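Local atomic coordinates of uncharacterized protein (Sulfolobus solfataricus, PDB entry 3EXC), a protein that cleaves single-stranded RNA as a CRISPR-associated, magnesium-dependent endoribonuclease of the Cas2 family, acting as a homodimer in adaptive immunity against viruses and plasmids. Residues Ser13-Ser16 / Lys17-Lys20; Ile57-Thr60 / Asn61-Ile64. The protein carries 2 engineered substitutions. All coordinates share one frame; numbering follows the deposited sequence.

Interaction 1: Ser13-Ser16 / Lys17-Lys20; sequences SDDS and KRNK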
loop_
_atom_site.group_PDB
_atom_site.type_symbol
_atom_site.label_atom_id
_atom_site.label_comp_id
_atom_site.label_asym_id
_atom_site.label_seq_id
_atom_site.Cartn_x
_atom_site.Cartn_y
_atom_site.Cartn_z
ATOM N N SER A 13 1.769 14.299 1.594
ATOM C CA SER A 13 2.194 15.410 0.704
ATOM C C SER A 13 3.526 16.083 1.039
ATOM O O SER A 13 4.402 16.102 0.187
ATOM C CB SER A 13 1.089 16.456 0.487
ATOM O OG SER A 13 0.210 15.959 -0.526
ATOM N N ASP A 14 3.691 16.619 2.246
ATOM C CA ASP A 14 4.987 17.230 2.656
ATOM C C ASP A 14 6.217 16.242 2.645
ATOM O O ASP A 14 6.313 15.322 3.477
ATOM C CB ASP A 14 4.793 17.894 4.023
ATOM C CG ASP A 14 5.987 18.683 4.484
ATOM O OD1 ASP A 14 7.076 18.611 3.884
ATOM O OD2 ASP A 14 5.828 19.416 5.481
ATOM N N ASP A 15 7.140 16.447 1.694
ATOM C CA ASP A 15 8.424 15.700 1.561
ATOM C C ASP A 15 9.101 15.383 2.898
ATOM O O ASP A 15 9.611 14.286 3.122
ATOM C CB ASP A 15 9.440 16.505 0.706
ATOM C CG ASP A 15 9.678 15.916 -0.698
ATOM O OD1 ASP A 15 10.719 16.259 -1.329
ATOM O OD2 ASP A 15 8.832 15.131 -1.180
ATOM N N SER A 16 9.114 16.367 3.774
ATOM C CA SER A 16 9.786 16.254 5.031
ATOM C C SER A 16 9.033 15.385 6.048
ATOM O O SER A 16 9.647 14.637 6.805
ATOM C CB SER A 16 9.998 17.664 5.538
ATOM O OG SER A 16 10.341 17.607 6.891
ATOM N N LYS A 17 7.704 15.484 6.056
ATOM C CA LYS A 17 6.876 14.626 6.885
ATOM C C LYS A 17 6.962 13.195 6.414
ATOM O O LYS A 17 6.992 12.298 7.245
ATOM C CB LYS A 17 5.403 15.047 6.884
ATOM C CG LYS A 17 5.102 16.361 7.594
ATOM C CD LYS A 17 3.606 16.485 7.788
ATOM C CE LYS A 17 3.065 17.836 7.325
ATOM N NZ LYS A 17 3.061 18.865 8.394
ATOM N N ARG A 18 7.007 12.981 5.099
ATOM C CA ARG A 18 7.142 11.621 4.577
ATOM C C ARG A 18 8.377 10.883 5.117
ATOM O O ARG A 18 8.299 9.729 5.499
ATOM C CB ARG A 18 7.104 11.526 3.038
ATOM C CG ARG A 18 7.313 10.070 2.468
ATOM C CD ARG A 18 6.776 9.828 1.039
ATOM N NE ARG A 18 7.388 10.846 0.211
ATOM C CZ ARG A 18 6.885 12.078 0.068
ATOM N NH1 ARG A 18 5.738 12.374 0.659
ATOM N NH2 ARG A 18 7.499 13.009 -0.666
ATOM N N ASN A 19 9.539 11.510 5.188
ATOM C CA ASN A 19 10.617 10.692 5.706
ATOM C C ASN A 19 10.800 10.684 7.201
ATOM O O ASN A 19 11.400 9.742 7.701
ATOM C CB ASN A 19 11.919 10.963 5.017
ATOM C CG ASN A 19 12.122 12.373 4.763
ATOM O OD1 ASN A 19 13.022 12.735 4.012
ATOM N ND2 ASN A 19 11.291 13.221 5.378
ATOM N N LYS A 20 10.277 11.684 7.919
ATOM C CA LYS A 20 10.065 11.505 9.352
ATOM C C LYS A 20 9.258 10.229 9.616
ATOM O O LYS A 20 9.621 9.426 10.474
ATOM C CB LYS A 20 9.311 12.666 9.905
ATOM C CG LYS A 20 9.396 12.783 11.421
ATOM C CD LYS A 20 8.734 14.104 11.927
ATOM C CE LYS A 20 9.414 14.636 13.132
ATOM N NZ LYS A 20 8.912 15.990 13.470
#
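D15 and R18 face each other across the first turn of helix 15-27, joined by a salt bridge of 2.6 Å between D15 OD2 and R18 NH2. R18 runs out extended at first, CG anti to the backbone N (chi1 177°), until a bend at chi3 turns the guanidinium back toward the start of the helix. OD2 lies at the edge of that guanidinium, near its plane, while the carboxylate plane is turned 70° from it, and one oxygen does the touching. S13 O sits at the same group's edge, 4.0 Å from R18 NH1. S13, whose side chain is about 5 Å from that of D11, the predicted magnesium ligand, leads into the helix.

One residue later, D14 is the N-cap. Its OD1 accepts the amide of S16, with S16 N 3.0 Å from D14 OD1 and lying well above the carboxylate plane. The short carboxylate suits this place because it folds back onto an amide that the helix cannot supply with a carbonyl. K17 crosses D14 at about a right angle: its bent chain lays CE 3.7 Å from D14 OD2, yet NZ stays beyond salt-bridge distance. Along the backbone, the helix bonds begin with R18 N to D14 O (2.9 Å) and continue with K20 N to S16 O (3.2 Å).

R35 lies close to R18, and the charge of D15 probably offsets their mutual repulsion. Two acids at the amino end of a helix also lie near the positive end of its dipole, which would tend to favour their ionised forms and strengthen both the cap and the salt bridge.

Interaction 2: Ile57-Thr60 / Asn61-Ile64; sequences IVDT and NTDI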
loop_
_atom_site.group_PDB
_atom_site.type_symbol
_atom_site.label_atom_id
_atom_site.label_comp_id
_atom_site.label_asym_id
_atom_site.label_seq_id
_atom_site.Cartn_x
_atom_site.Cartn_y
_atom_site.Cartn_z
ATOM N N ILE A 57 2.686 12.648 13.198
ATOM C CA ILE A 57 3.592 13.060 12.128
ATOM C C ILE A 57 2.858 13.606 10.904
ATOM O O ILE A 57 3.281 14.577 10.307
ATOM C CB ILE A 57 4.537 11.882 11.663
ATOM C CG1 ILE A 57 5.572 11.578 12.753
ATOM C CG2 ILE A 57 5.285 12.257 10.316
ATOM C CD1 ILE A 57 6.249 10.218 12.545
ATOM N N VAL A 58 1.802 12.928 10.469
ATOM C CA VAL A 58 1.218 13.327 9.211
ATOM C C VAL A 58 0.238 14.479 9.450
ATOM O O VAL A 58 -0.248 14.654 10.591
ATOM C CB VAL A 58 0.487 12.145 8.524
ATOM C CG1 VAL A 58 1.485 10.953 8.360
ATOM C CG2 VAL A 58 -0.805 11.777 9.278
ATOM N N ASP A 59 -0.053 15.240 8.380
ATOM C CA ASP A 59 -1.155 16.232 8.373
ATOM C C ASP A 59 -2.441 15.483 8.126
ATOM O O ASP A 59 -2.715 15.055 7.049
ATOM C CB ASP A 59 -0.931 17.264 7.268
ATOM C CG ASP A 59 -2.050 18.321 7.175
ATOM O OD1 ASP A 59 -3.259 18.091 7.540
ATOM O OD2 ASP A 59 -1.686 19.403 6.661
ATOM N N THR A 60 -3.239 15.357 9.154
ATOM C CA THR A 60 -4.525 14.670 9.106
ATOM C C THR A 60 -5.663 15.273 8.252
ATOM O O THR A 60 -6.681 14.598 7.973
ATOM C CB THR A 60 -4.928 14.522 10.530
ATOM O OG1 THR A 60 -4.228 13.367 10.996
ATOM C CG2 THR A 60 -6.471 14.410 10.757
ATOM N N ASN A 61 -5.494 16.510 7.787
ATOM C CA ASN A 61 -6.500 17.060 6.895
ATOM C C ASN A 61 -6.204 16.784 5.471
ATOM O O ASN A 61 -7.082 16.957 4.657
ATOM C CB ASN A 61 -6.610 18.557 7.083
ATOM C CG ASN A 61 -6.884 18.902 8.505
ATOM O OD1 ASN A 61 -6.005 19.441 9.192
ATOM N ND2 ASN A 61 -8.072 18.487 9.010
ATOM N N THR A 62 -4.975 16.351 5.200
ATOM C CA THR A 62 -4.315 16.344 3.887
ATOM C C THR A 62 -3.808 14.977 3.524
ATOM O O THR A 62 -3.818 14.638 2.360
ATOM C CB THR A 62 -3.020 17.221 3.961
ATOM O OG1 THR A 62 -3.407 18.580 4.082
ATOM C CG2 THR A 62 -1.995 17.018 2.773
ATOM N N ASP A 63 -3.238 14.270 4.505
ATOM C CA ASP A 63 -2.554 13.005 4.257
ATOM C C ASP A 63 -3.495 11.860 4.505
ATOM O O ASP A 63 -4.590 12.107 5.087
ATOM C CB ASP A 63 -1.273 12.913 5.061
ATOM C CG ASP A 63 -0.323 14.006 4.674
ATOM O OD1 ASP A 63 -0.496 14.522 3.512
ATOM O OD2 ASP A 63 0.560 14.388 5.499
ATOM N N ILE A 64 -3.109 10.669 4.018
ATOM C CA ILE A 64 -3.880 9.435 4.191
ATOM C C ILE A 64 -2.886 8.356 4.520
ATOM O O ILE A 64 -1.873 8.244 3.853
ATOM C CB ILE A 64 -4.627 8.954 2.930
ATOM C CG1 ILE A 64 -5.501 10.046 2.347
ATOM C CG2 ILE A 64 -5.607 7.852 3.292
ATOM C CD1 ILE A 64 -5.694 9.920 0.807
#
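D59 reaches over the turn to N61 and T62, and its side chain can be followed outward atom by atom. CB lies 3.7 Å from D63 OD2 and also touches T62 CB. With CG anti to the backbone N (chi1 179°), the carboxylate swings over the turn, where CG comes 3.4 Å from T62 OG1. OD1 then accepts the amide of N61, N61 N lying 2.7 Å from D59 OD1 and almost in line with its C-O bond. OD2 receives a weak bond from the T62 hydroxyl, and the two side chains cross at about a right angle. Aspartate suits this place because its short carboxylate reaches an amide two residues on while its other oxygen meets T62.

The backbone of D59 is gripped as well. Its O takes both T62 N (3.2 Å), from above the carbonyl plane, and D63 N (2.7 Å), while D59 N gives a bond to D63 OD2 (3.1 Å). The buried D63 is satisfied at its other oxygen by S13 N, and its backbone also bonds to the second subunit. Its side chain comes within about 5 Å of that of D11, the predicted magnesium ligand.

The D59 OD1 to N61 N bond makes an Asx turn laid over a type I beta turn, in the connection from helix 47-57 to strand 64-70 of the ferredoxin-like fold.

In the fold
Interaction 1 is a surface contact, none of its residues buried, at the start of helix 15-27; interaction 2 is partly buried, in the loop from helix 47-57 to strand 64-70, with V58 and D63 inside. Each relies on an aspartate accepting a backbone amide two residues on, but one starts a helix and the other closes a turn. Opposite charges add to the first; in the second the carboxylates of D59 and D63 take backbone amides and a hydroxyl, with no salt bridge across it. The two meet side by side, their centres about 10 Å apart: K17 CD packs 3.2 Å from I57 O, and S13 CB rests on T62 CG2. Of the two, the loop alone also touches the second subunit.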